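Local coordinates for DUF3829 domain-containing protein (Bacteroides thetaiotaomicron, PDB 3RH3) that is of unknown function, being an all-helical protein of the DUF3829-like group that is probably made as a lipoprotein, at residues Ala27-Val32 against Gln87-Leu92; Leu71-Tyr76 against Glu80-Leu85; Asn179-Ser182 against Ala186-Gly189; Val190-Lys195 against Lys238-Gly243. All blocks are in the same frame, centred on the assembly; numbering follows the deposited sequence.

Contact 1 (Ala27-Val32 against Gln87-Leu92); sequences AVLRHV and QNYAGL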
loop_
_atom_site.group_PDB
_atom_site.type_symbol
_atom_site.label_atom_id
_atom_site.label_comp_id
_atom_site.label_asym_id
_atom_site.label_seq_id
_atom_site.Cartn_x
_atom_site.Cartn_y
_atom_site.Cartn_z
ATOM N N ALA A 27 2.844 -7.840 -6.106
ATOM C CA ALA A 27 1.936 -8.921 -6.526
ATOM C C ALA A 27 1.547 -9.832 -5.357
ATOM O O ALA A 27 0.383 -10.160 -5.227
ATOM C CB ALA A 27 2.575 -9.756 -7.636
ATOM N N VAL A 28 2.520 -10.255 -4.523
ATOM C CA VAL A 28 2.251 -11.150 -3.390
ATOM C C VAL A 28 1.409 -10.417 -2.312
ATOM O O VAL A 28 0.409 -10.958 -1.838
ATOM C CB VAL A 28 3.561 -11.751 -2.814
ATOM C CG1 VAL A 28 3.318 -12.433 -1.466
ATOM C CG2 VAL A 28 4.192 -12.730 -3.805
ATOM N N LEU A 29 1.802 -9.202 -1.955
ATOM C CA LEU A 29 1.114 -8.386 -0.954
ATOM C C LEU A 29 -0.313 -8.037 -1.370
ATOM O O LEU A 29 -1.184 -8.029 -0.507
ATOM C CB LEU A 29 1.905 -7.109 -0.633
ATOM C CG LEU A 29 3.224 -7.371 0.113
ATOM C CD1 LEU A 29 3.941 -6.093 0.426
ATOM C CD2 LEU A 29 3.003 -8.219 1.359
ATOM N N ARG A 30 -0.565 -7.813 -2.683
ATOM C CA ARG A 30 -1.915 -7.536 -3.194
ATOM C C ARG A 30 -2.789 -8.796 -3.093
ATOM O O ARG A 30 -4.000 -8.679 -2.953
ATOM C CB ARG A 30 -1.882 -7.010 -4.644
ATOM N N HIS A 31 -2.173 -9.994 -3.109
ATOM C CA HIS A 31 -2.913 -11.249 -3.034
ATOM C C HIS A 31 -3.152 -11.723 -1.596
ATOM O O HIS A 31 -4.240 -12.230 -1.319
ATOM C CB HIS A 31 -2.191 -12.351 -3.833
ATOM C CG HIS A 31 -2.984 -13.612 -4.004
ATOM N ND1 HIS A 31 -2.614 -14.794 -3.366
ATOM C CD2 HIS A 31 -4.094 -13.846 -4.745
ATOM C CE1 HIS A 31 -3.506 -15.701 -3.738
ATOM N NE2 HIS A 31 -4.419 -15.180 -4.566
ATOM N N VAL A 32 -2.158 -11.596 -0.696
ATOM C CA VAL A 32 -2.276 -12.139 0.663
ATOM C C VAL A 32 -2.689 -11.094 1.725
ATOM O O VAL A 32 -3.239 -11.477 2.754
ATOM C CB VAL A 32 -0.982 -12.885 1.112
ATOM C CG1 VAL A 32 -0.563 -13.933 0.083
ATOM C CG2 VAL A 32 0.171 -11.925 1.405
ATOM N N GLN A 87 12.116 -10.419 8.124
ATOM C CA GLN A 87 11.437 -10.326 9.408
ATOM C C GLN A 87 10.004 -9.798 9.242
ATOM O O GLN A 87 9.075 -10.296 9.886
ATOM C CB GLN A 87 12.248 -9.402 10.314
ATOM C CG GLN A 87 11.850 -9.397 11.776
ATOM C CD GLN A 87 12.669 -8.360 12.504
ATOM O OE1 GLN A 87 13.907 -8.405 12.525
ATOM N NE2 GLN A 87 11.998 -7.375 13.070
ATOM N N ASN A 88 9.830 -8.816 8.367
ATOM C CA ASN A 88 8.525 -8.214 8.136
ATOM C C ASN A 88 7.599 -9.142 7.340
ATOM O O ASN A 88 6.410 -9.195 7.644
ATOM C CB ASN A 88 8.656 -6.847 7.504
ATOM C CG ASN A 88 8.982 -5.847 8.571
ATOM O OD1 ASN A 88 8.117 -5.459 9.362
ATOM N ND2 ASN A 88 10.266 -5.524 8.728
ATOM N N TYR A 89 8.141 -9.905 6.393
ATOM C CA TYR A 89 7.356 -10.891 5.655
ATOM C C TYR A 89 6.985 -12.050 6.573
ATOM O O TYR A 89 5.897 -12.585 6.441
ATOM C CB TYR A 89 8.125 -11.418 4.443
ATOM C CG TYR A 89 7.824 -10.663 3.172
ATOM C CD1 TYR A 89 6.543 -10.652 2.631
ATOM C CD2 TYR A 89 8.836 -10.005 2.471
ATOM C CE1 TYR A 89 6.272 -9.996 1.436
ATOM C CE2 TYR A 89 8.567 -9.315 1.295
ATOM C CZ TYR A 89 7.287 -9.329 0.775
ATOM O OH TYR A 89 7.022 -8.692 -0.401
ATOM N N ALA A 90 7.884 -12.424 7.513
ATOM C CA ALA A 90 7.595 -13.487 8.459
ATOM C C ALA A 90 6.465 -13.027 9.380
ATOM O O ALA A 90 5.506 -13.763 9.579
ATOM C CB ALA A 90 8.844 -13.856 9.259
ATOM N N GLY A 91 6.555 -11.791 9.868
ATOM C CA GLY A 91 5.535 -11.216 10.724
ATOM C C GLY A 91 4.219 -11.151 9.980
ATOM O O GLY A 91 3.193 -11.639 10.472
ATOM N N LEU A 92 4.255 -10.619 8.753
ATOM C CA LEU A 92 3.055 -10.522 7.938
ATOM C C LEU A 92 2.314 -11.887 7.853
ATOM O O LEU A 92 1.156 -11.953 8.258
ATOM C CB LEU A 92 3.389 -9.986 6.544
ATOM C CG LEU A 92 2.188 -9.745 5.646
ATOM C CD1 LEU A 92 2.207 -8.352 5.090
ATOM C CD2 LEU A 92 2.123 -10.781 4.544
#
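The methyl CD2 of Leu29 lies against both Tyr89 and Leu92, and the contact is organised round that methyl. CD2 lies 3.7 Å from Tyr89 CE1 and 3.8 Å from Leu92 CD1, so the two residues of the 87-92 segment receive it together. Its approach to the tyrosine ring is oblique. The CA-CB bond of Leu29 does not aim at the facing helix; with CD1 anti to CA (chi2 -179°), the other methyl, CD2, is turned out to the side, to Tyr89 and Leu92. The phenol of Tyr89 reaches back across the gap, and its OH sits 4.1 Å from Leu29 CG while being hydrogen-bonded to Ser25 one turn earlier in helix 10-32. That bond fixes the polar end of a largely buried ring.

The two segments run nearly parallel, with an angle of 18° between their N-to-C directions, inside a helical bundle of the DUF6845 region. Their axes stay 12.9 Å apart at closest approach, a wide spacing bridged by side-chain ends, in keeping with the modest 179 Å² buried. A third helix, 115-154, closes over the same apolar layer: Phe140 touches Leu29 and Leu132 touches Leu92.

Val32 and Leu92 are the nearest pair of CA atoms, at 9.2 Å. Here both CA-CB bonds point across the gap, and the methyl CG2 of Val32 meets CD2 of Leu92 at 3.9 Å. The carbonyl O of Val32 accepts a hydrogen bond from Arg96 NE, one turn beyond Leu92.

Contact 2 (Leu71-Tyr76 against Glu80-Leu85); sequences LDPGDY and EVRQNL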
loop_
_atom_site.group_PDB
_atom_site.type_symbol
_atom_site.label_atom_id
_atom_site.label_comp_id
_atom_site.label_asym_id
_atom_site.label_seq_id
_atom_site.Cartn_x
_atom_site.Cartn_y
_atom_site.Cartn_z
ATOM N N LEU A 71 10.318 -14.681 -2.391
ATOM C CA LEU A 71 10.554 -13.335 -1.864
ATOM C C LEU A 71 11.835 -13.238 -1.036
ATOM O O LEU A 71 12.034 -12.220 -0.374
ATOM C CB LEU A 71 9.366 -12.854 -1.014
ATOM C CG LEU A 71 8.037 -12.753 -1.750
ATOM C CD1 LEU A 71 6.895 -12.903 -0.798
ATOM C CD2 LEU A 71 7.965 -11.493 -2.604
ATOM N N ASP A 72 12.688 -14.278 -1.066
ATOM C CA ASP A 72 13.972 -14.277 -0.370
ATOM C C ASP A 72 14.833 -13.200 -1.031
ATOM O O ASP A 72 15.074 -13.276 -2.232
ATOM C CB ASP A 72 14.634 -15.674 -0.423
ATOM C CG ASP A 72 15.874 -15.840 0.447
ATOM O OD1 ASP A 72 16.045 -15.054 1.409
ATOM O OD2 ASP A 72 16.638 -16.790 0.204
ATOM N N PRO A 73 15.164 -12.098 -0.329
ATOM C CA PRO A 73 15.870 -11.001 -1.017
ATOM C C PRO A 73 17.343 -11.314 -1.224
ATOM O O PRO A 73 17.995 -11.791 -0.293
ATOM C CB PRO A 73 15.656 -9.799 -0.098
ATOM C CG PRO A 73 14.974 -10.317 1.125
ATOM C CD PRO A 73 14.919 -11.792 1.092
ATOM N N GLY A 74 17.833 -11.081 -2.444
ATOM C CA GLY A 74 19.223 -11.328 -2.829
ATOM C C GLY A 74 20.156 -10.200 -2.456
ATOM O O GLY A 74 19.724 -9.216 -1.867
ATOM N N ASP A 75 21.442 -10.318 -2.822
ATOM C CA ASP A 75 22.465 -9.355 -2.408
ATOM C C ASP A 75 22.484 -8.066 -3.223
ATOM O O ASP A 75 23.364 -7.232 -2.990
ATOM C CB ASP A 75 23.879 -9.974 -2.314
ATOM C CG ASP A 75 24.438 -10.662 -3.521
ATOM O OD1 ASP A 75 23.953 -10.388 -4.649
ATOM O OD2 ASP A 75 25.376 -11.455 -3.354
ATOM N N TYR A 76 21.478 -7.861 -4.097
ATOM C CA TYR A 76 21.251 -6.574 -4.772
ATOM C C TYR A 76 20.744 -5.575 -3.676
ATOM O O TYR A 76 20.724 -4.367 -3.899
ATOM C CB TYR A 76 20.276 -6.694 -5.977
ATOM C CG TYR A 76 19.147 -7.684 -5.754
ATOM C CD1 TYR A 76 17.979 -7.304 -5.099
ATOM C CD2 TYR A 76 19.263 -9.007 -6.169
ATOM C CE1 TYR A 76 16.955 -8.223 -4.856
ATOM C CE2 TYR A 76 18.247 -9.934 -5.932
ATOM C CZ TYR A 76 17.104 -9.541 -5.257
ATOM O OH TYR A 76 16.121 -10.469 -5.012
ATOM N N GLU A 80 21.176 -5.550 6.053
ATOM C CA GLU A 80 20.167 -4.958 6.928
ATOM C C GLU A 80 18.835 -4.975 6.202
ATOM O O GLU A 80 17.839 -5.458 6.753
ATOM C CB GLU A 80 20.585 -3.532 7.338
ATOM C CG GLU A 80 19.672 -2.845 8.340
ATOM C CD GLU A 80 20.056 -1.419 8.711
ATOM O OE1 GLU A 80 20.741 -0.745 7.906
ATOM O OE2 GLU A 80 19.655 -0.970 9.810
ATOM N N VAL A 81 18.833 -4.552 4.934
ATOM C CA VAL A 81 17.602 -4.524 4.125
ATOM C C VAL A 81 17.042 -5.938 3.962
ATOM O O VAL A 81 15.845 -6.123 4.142
ATOM C CB VAL A 81 17.786 -3.805 2.761
ATOM C CG1 VAL A 81 16.628 -4.104 1.814
ATOM C CG2 VAL A 81 17.912 -2.294 2.965
ATOM N N ARG A 82 17.903 -6.935 3.671
ATOM C CA ARG A 82 17.470 -8.319 3.485
ATOM C C ARG A 82 16.830 -8.860 4.768
ATOM O O ARG A 82 15.760 -9.461 4.709
ATOM C CB ARG A 82 18.643 -9.219 3.033
ATOM C CG ARG A 82 19.173 -8.820 1.688
ATOM C CD ARG A 82 20.518 -9.441 1.474
ATOM N NE ARG A 82 20.413 -10.831 1.012
ATOM C CZ ARG A 82 21.450 -11.593 0.700
ATOM N NH1 ARG A 82 22.684 -11.106 0.769
ATOM N NH2 ARG A 82 21.264 -12.842 0.310
ATOM N N GLN A 83 17.477 -8.624 5.921
ATOM C CA GLN A 83 16.953 -9.061 7.209
ATOM C C GLN A 83 15.600 -8.371 7.550
ATOM O O GLN A 83 14.663 -9.039 8.015
ATOM C CB GLN A 83 18.000 -8.824 8.320
ATOM C CG GLN A 83 17.578 -9.380 9.678
ATOM C CD GLN A 83 17.196 -10.850 9.712
ATOM O OE1 GLN A 83 17.702 -11.699 8.954
ATOM N NE2 GLN A 83 16.303 -11.190 10.627
ATOM N N ASN A 84 15.495 -7.057 7.314
ATOM C CA ASN A 84 14.246 -6.307 7.534
ATOM C C ASN A 84 13.114 -6.852 6.686
ATOM O O ASN A 84 12.001 -7.024 7.179
ATOM C CB ASN A 84 14.428 -4.808 7.236
ATOM C CG ASN A 84 15.325 -4.101 8.203
ATOM O OD1 ASN A 84 15.559 -4.567 9.305
ATOM N ND2 ASN A 84 15.863 -2.966 7.803
ATOM N N LEU A 85 13.397 -7.165 5.429
ATOM C CA LEU A 85 12.377 -7.711 4.547
ATOM C C LEU A 85 11.912 -9.091 5.043
ATOM O O LEU A 85 10.703 -9.350 5.094
ATOM C CB LEU A 85 12.892 -7.783 3.096
ATOM C CG LEU A 85 12.953 -6.446 2.329
ATOM C CD1 LEU A 85 13.784 -6.573 1.070
ATOM C CD2 LEU A 85 11.544 -5.912 2.002
HETATM O O HOH W 1 19.285 -15.229 -0.128
#
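Pro73 and Leu85 make the close-packed, inner part of this contact. The proline ring points at the helix, with its CG 3.8 Å from Leu85 CB and its CB 3.9 Å from Leu85 CD1; the two side chains run alongside each other in opposite senses. Both residues are buried, Tyr21 of helix 10-32 touching the proline and Leu143 of helix 115-154 touching the leucine.

Next to this apolar patch, Arg82 curls back over the loop. Its NE donates to Pro73 O at 2.9 Å, with an N-H...O angle of 147°. The donor stands 40° above the carbonyl plane, a position away from the lone pairs. A bend at chi3 (82°) turns the guanidinium so that one face lies over the Gly74-Asp75 peptide, with Asp75 N 3.7 Å above its plane. The arrangement is a loop folded back on the first turns of the helix it leads into, helix 79-111 of the bundle, and the arginine clasps the backbone of that loop.

The outer side is looser. Of the Asp75 side chain, CB comes near the guanidinium, 3.5 Å from Arg82 NH1, while the carboxylate stays farther off, its OD2 4.9 Å from that NH1. Asp72 is linked indirectly: a water donates to Asp72 OD2 and accepts from Arg82 NH2, both at 3.1 Å. Within the loop, Gly74 N donates to Tyr76 OH, and the tyrosine ring carries Gly74 C over its centre.

Contact 3 (Asn179-Ser182 against Ala186-Gly189); sequences NLYS and AMDG. With EDO (1,2-ethanediol), chain E.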
loop_
_atom_site.group_PDB
_atom_site.type_symbol
_atom_site.label_atom_id
_atom_site.label_comp_id
_atom_site.label_asym_id
_atom_site.label_seq_id
_atom_site.Cartn_x
_atom_site.Cartn_y
_atom_site.Cartn_z
ATOM N N ASN A 179 -3.664 2.483 2.373
ATOM C CA ASN A 179 -3.346 1.454 3.363
ATOM C C ASN A 179 -3.694 1.923 4.782
ATOM O O ASN A 179 -4.286 1.158 5.546
ATOM C CB ASN A 179 -1.871 1.053 3.289
ATOM C CG ASN A 179 -1.529 -0.132 4.158
ATOM O OD1 ASN A 179 -2.245 -1.130 4.214
ATOM N ND2 ASN A 179 -0.472 -0.024 4.912
ATOM N N LEU A 180 -3.365 3.175 5.112
ATOM C CA LEU A 180 -3.672 3.758 6.417
ATOM C C LEU A 180 -5.166 3.946 6.602
ATOM O O LEU A 180 -5.688 3.726 7.699
ATOM C CB LEU A 180 -2.938 5.094 6.615
ATOM C CG LEU A 180 -1.407 4.956 6.780
ATOM C CD1 LEU A 180 -0.694 6.278 6.478
ATOM C CD2 LEU A 180 -1.038 4.373 8.148
ATOM N N TYR A 181 -5.868 4.335 5.519
ATOM C CA TYR A 181 -7.300 4.511 5.569
ATOM C C TYR A 181 -8.025 3.155 5.703
ATOM O O TYR A 181 -8.967 3.060 6.496
ATOM C CB TYR A 181 -7.799 5.268 4.334
ATOM C CG TYR A 181 -9.297 5.440 4.362
ATOM C CD1 TYR A 181 -9.892 6.422 5.158
ATOM C CD2 TYR A 181 -10.133 4.560 3.677
ATOM C CE1 TYR A 181 -11.270 6.485 5.312
ATOM C CE2 TYR A 181 -11.517 4.656 3.775
ATOM C CZ TYR A 181 -12.082 5.640 4.572
ATOM O OH TYR A 181 -13.446 5.689 4.712
ATOM N N SER A 182 -7.590 2.134 4.935
ATOM C CA SER A 182 -8.186 0.792 4.818
ATOM C C SER A 182 -8.321 -0.016 6.136
ATOM O O SER A 182 -8.780 -1.147 6.099
ATOM C CB SER A 182 -7.363 -0.041 3.836
ATOM O OG SER A 182 -6.234 -0.693 4.410
ATOM N N ALA A 186 -10.031 1.125 12.801
ATOM C CA ALA A 186 -8.799 1.766 13.262
ATOM C C ALA A 186 -8.177 2.704 12.220
ATOM O O ALA A 186 -6.959 2.781 12.118
ATOM C CB ALA A 186 -7.785 0.690 13.648
HETATM N N MSE A 187 -8.995 3.444 11.481
HETATM C CA MSE A 187 -8.519 4.427 10.490
HETATM C C MSE A 187 -7.510 5.389 11.169
HETATM O O MSE A 187 -7.817 6.007 12.180
HETATM C CB MSE A 187 -9.712 5.193 9.921
HETATM C CG MSE A 187 -9.335 6.026 8.718
HETATM SE SE MSE A 187 -10.471 7.530 8.581
HETATM C CE MSE A 187 -9.800 8.518 10.152
ATOM N N ASP A 188 -6.299 5.416 10.674
ATOM C CA ASP A 188 -5.211 6.169 11.292
ATOM C C ASP A 188 -5.116 7.574 10.723
ATOM O O ASP A 188 -4.322 7.816 9.810
ATOM C CB ASP A 188 -3.888 5.389 11.094
ATOM C CG ASP A 188 -2.775 5.753 12.059
ATOM O OD1 ASP A 188 -2.833 6.866 12.654
ATOM O OD2 ASP A 188 -1.825 4.951 12.191
ATOM N N GLY A 189 -5.906 8.484 11.316
ATOM C CA GLY A 189 -6.033 9.880 10.922
ATOM C C GLY A 189 -4.750 10.681 10.860
ATOM O O GLY A 189 -4.437 11.288 9.836
HETATM C C1 EDO E . -5.236 -5.560 5.808
HETATM O O1 EDO E . -5.217 -5.656 7.240
HETATM C C2 EDO E . -3.862 -5.235 5.226
HETATM O O2 EDO E . -3.884 -3.914 4.659
#
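The selenium of Met187, a selenomethionine, meets the ring of Tyr181 across a tight helix-to-helix connection: helix 161-181 ends, the chain reverses, and Asp188 takes the N-cap position of helix 189-207. This helical hairpin belongs to the DUF3829-like C-terminal region.

The apolar part is a Met-aromatic contact. The selenium lies 4.6 Å from the centroid of the Tyr181 ring and 65° off its normal, an oblique approach that brings SE to 3.5 Å from CE1, while CG of Met187 rests against the neighbouring CD1. The selenomethionine chain is extended through its first two torsions and bends at the third. The phenol OH of Tyr181 is held by Ser246 N, and Met236 and Met253 also touch this tyrosine. Leu180 meets Asp188 more distantly, its CD2 lying near OD2, and also packs on Ile192 of the following helix.

Backbone pairing across the turn is slight. Asp188 N points almost straight at Leu180 O, with an N-H...O angle of 177°, but at 3.5 Å the bond is weak.

Side-chain hydrogen bonds secure the end of the first helix. Asn179 is fixed at both ends of its amide, OD1 by Ser133 and ND2 by Gln137, which joins this helix to helix 115-154. A 1,2-ethanediol, probably from the crystallisation liquor, adds a weak bond to OD1. Ser182 OG folds back and donates to Asn179 O at 2.9 Å, tilted 30° from that carbonyl's plane.

Contact 4 (Val190-Lys195 against Lys238-Gly243); sequences VRIDLK and KARSKG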
loop_
_atom_site.group_PDB
_atom_site.type_symbol
_atom_site.label_atom_id
_atom_site.label_comp_id
_atom_site.label_asym_id
_atom_site.label_seq_id
_atom_site.Cartn_x
_atom_site.Cartn_y
_atom_site.Cartn_z
ATOM N N VAL A 190 -4.007 10.677 11.961
ATOM C CA VAL A 190 -2.773 11.415 12.145
ATOM C C VAL A 190 -1.732 10.974 11.096
ATOM O O VAL A 190 -1.106 11.836 10.467
ATOM C CB VAL A 190 -2.281 11.286 13.629
ATOM C CG1 VAL A 190 -1.860 9.850 13.993
ATOM C CG2 VAL A 190 -1.177 12.289 13.953
ATOM N N ARG A 191 -1.583 9.645 10.859
ATOM C CA ARG A 191 -0.662 9.146 9.851
ATOM C C ARG A 191 -1.215 9.483 8.456
ATOM O O ARG A 191 -0.439 9.928 7.601
ATOM C CB ARG A 191 -0.392 7.651 10.038
ATOM C CG ARG A 191 0.370 7.346 11.332
ATOM C CD ARG A 191 1.658 6.641 11.046
ATOM N NE ARG A 191 2.498 6.603 12.238
ATOM C CZ ARG A 191 3.651 7.252 12.378
ATOM N NH1 ARG A 191 4.133 7.988 11.382
ATOM N NH2 ARG A 191 4.345 7.149 13.506
ATOM N N ILE A 192 -2.552 9.395 8.237
ATOM C CA ILE A 192 -3.105 9.822 6.943
ATOM C C ILE A 192 -2.699 11.290 6.712
ATOM O O ILE A 192 -2.195 11.593 5.623
ATOM C CB ILE A 192 -4.634 9.623 6.773
ATOM C CG1 ILE A 192 -5.021 8.138 6.720
ATOM C CG2 ILE A 192 -5.188 10.370 5.537
ATOM C CD1 ILE A 192 -6.458 7.879 7.229
ATOM N N ASP A 193 -2.901 12.184 7.739
ATOM C CA ASP A 193 -2.577 13.600 7.621
ATOM C C ASP A 193 -1.098 13.814 7.285
ATOM O O ASP A 193 -0.799 14.606 6.405
ATOM C CB ASP A 193 -2.970 14.388 8.882
ATOM C CG ASP A 193 -4.459 14.328 9.218
ATOM O OD1 ASP A 193 -5.280 14.104 8.277
ATOM O OD2 ASP A 193 -4.805 14.437 10.434
ATOM N N LEU A 194 -0.180 13.084 7.957
ATOM C CA LEU A 194 1.244 13.196 7.679
ATOM C C LEU A 194 1.528 12.795 6.237
ATOM O O LEU A 194 2.279 13.486 5.559
ATOM C CB LEU A 194 2.080 12.341 8.647
ATOM C CG LEU A 194 2.185 12.894 10.071
ATOM C CD1 LEU A 194 2.567 11.799 11.027
ATOM C CD2 LEU A 194 3.161 14.024 10.133
ATOM N N LYS A 195 0.900 11.729 5.755
ATOM C CA LYS A 195 1.115 11.283 4.361
ATOM C C LYS A 195 0.456 12.234 3.343
ATOM O O LYS A 195 0.980 12.396 2.234
ATOM C CB LYS A 195 0.650 9.831 4.139
ATOM C CG LYS A 195 1.537 8.789 4.808
ATOM C CD LYS A 195 2.750 8.419 3.968
ATOM C CE LYS A 195 3.768 7.672 4.804
ATOM N NZ LYS A 195 4.723 6.901 3.972
ATOM N N LYS A 238 -12.236 14.233 2.730
ATOM C CA LYS A 238 -13.639 14.036 3.070
ATOM C C LYS A 238 -13.829 12.704 3.774
ATOM O O LYS A 238 -14.538 12.650 4.771
ATOM C CB LYS A 238 -14.528 14.113 1.801
ATOM C CG LYS A 238 -16.041 13.972 2.076
ATOM C CD LYS A 238 -16.808 13.408 0.882
ATOM C CE LYS A 238 -17.963 12.528 1.305
ATOM N NZ LYS A 238 -18.188 11.390 0.357
ATOM N N ALA A 239 -13.250 11.628 3.230
ATOM C CA ALA A 239 -13.367 10.295 3.825
ATOM C C ALA A 239 -12.757 10.273 5.238
ATOM O O ALA A 239 -13.371 9.786 6.180
ATOM C CB ALA A 239 -12.673 9.259 2.938
ATOM N N ARG A 240 -11.562 10.828 5.370
ATOM C CA ARG A 240 -10.789 10.880 6.605
ATOM C C ARG A 240 -11.480 11.776 7.700
ATOM O O ARG A 240 -11.359 11.494 8.908
ATOM C CB ARG A 240 -9.346 11.367 6.270
ATOM C CG ARG A 240 -8.743 12.455 7.192
ATOM C CD ARG A 240 -8.031 11.757 8.272
ATOM N NE ARG A 240 -7.423 12.601 9.295
ATOM C CZ ARG A 240 -7.896 12.742 10.524
ATOM N NH1 ARG A 240 -9.103 12.274 10.839
ATOM N NH2 ARG A 240 -7.171 13.357 11.452
ATOM N N SER A 241 -12.196 12.830 7.274
ATOM C CA SER A 241 -12.886 13.738 8.198
ATOM C C SER A 241 -13.990 13.055 9.007
ATOM O O SER A 241 -14.411 13.591 10.026
ATOM C CB SER A 241 -13.488 14.905 7.425
ATOM O OG SER A 241 -12.462 15.868 7.244
ATOM N N LYS A 242 -14.454 11.872 8.561
ATOM C CA LYS A 242 -15.540 11.146 9.229
ATOM C C LYS A 242 -15.035 10.474 10.499
ATOM O O LYS A 242 -15.840 10.025 11.311
ATOM C CB LYS A 242 -16.186 10.130 8.275
ATOM C CG LYS A 242 -16.548 10.727 6.909
ATOM C CD LYS A 242 -18.027 10.953 6.731
ATOM C CE LYS A 242 -18.427 10.956 5.268
ATOM N NZ LYS A 242 -18.382 9.588 4.671
ATOM N N GLY A 243 -13.706 10.396 10.631
ATOM C CA GLY A 243 -13.007 9.834 11.780
ATOM C C GLY A 243 -13.053 8.324 11.866
ATOM O O GLY A 243 -12.591 7.753 12.856
#
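Asp193 is gripped by Arg240 through both carboxylate oxygens: NE donates to OD1 at 2.8 Å, and NH2 of the arginine donates to OD2 of the aspartate at the same 2.8 Å. This is a bidentate, side-on salt bridge between two helices of the DUF3829-like C-terminal region, joining helix 189-207 near its start to the C-terminal part of helix 216-240. The N-H...O angle at OD1 is 168°, and the second bond is similarly straight. Each oxygen is met on its syn side, and the carboxylate and guanidinium planes lie only 21° apart, so the two flat groups come close to sharing a plane. Two parallel bonds of this kind restrict rotation of either group about the line joining them.

The two side chains cross at about a right angle. Arg240 points from its CA towards the other helix and bends at chi2, whereas Asp193 starts off to one side and brings only its end close. The first torsion of Arg240, 134°, is far from any staggered value, which may mean some torsional strain.

Beside the bridge, deeper in the fold, the contact is apolar and looser. Ile192 points at the arginine, its CG2 lying 4.2 Å from Arg240 CD, and it also packs on Ile177 and Leu180 of helix 161-181. Met187 touches both Ile192 and Arg240, covering the junction from the preceding loop.

A type I beta turn runs from Arg240 to Gly243, which has positive phi; Gly243 N closes the turn by donating to Arg240 O at 3.1 Å.

From the N terminus, helix 10-32 is the first partner: contact 1 joins its end to helix 79-111 and closes a long loop that includes helix 35-46. Contact 2 falls wholly within that loop, a short closure that folds the approach to helix 79-111 back on its opening turns. The two touch through Leu71, which meets Val28 and Tyr89. Contacts 3 and 4 follow in series in the DUF3829-like C-terminal region. Contact 3 closes the turn between helices 161-181 and 189-207, and contact 4 ties the latter to helix 216-240; their centres are 8 Å apart. Contacts 2 and 4 lie on opposite sides of the chain's centre, with their centres 32 Å apart.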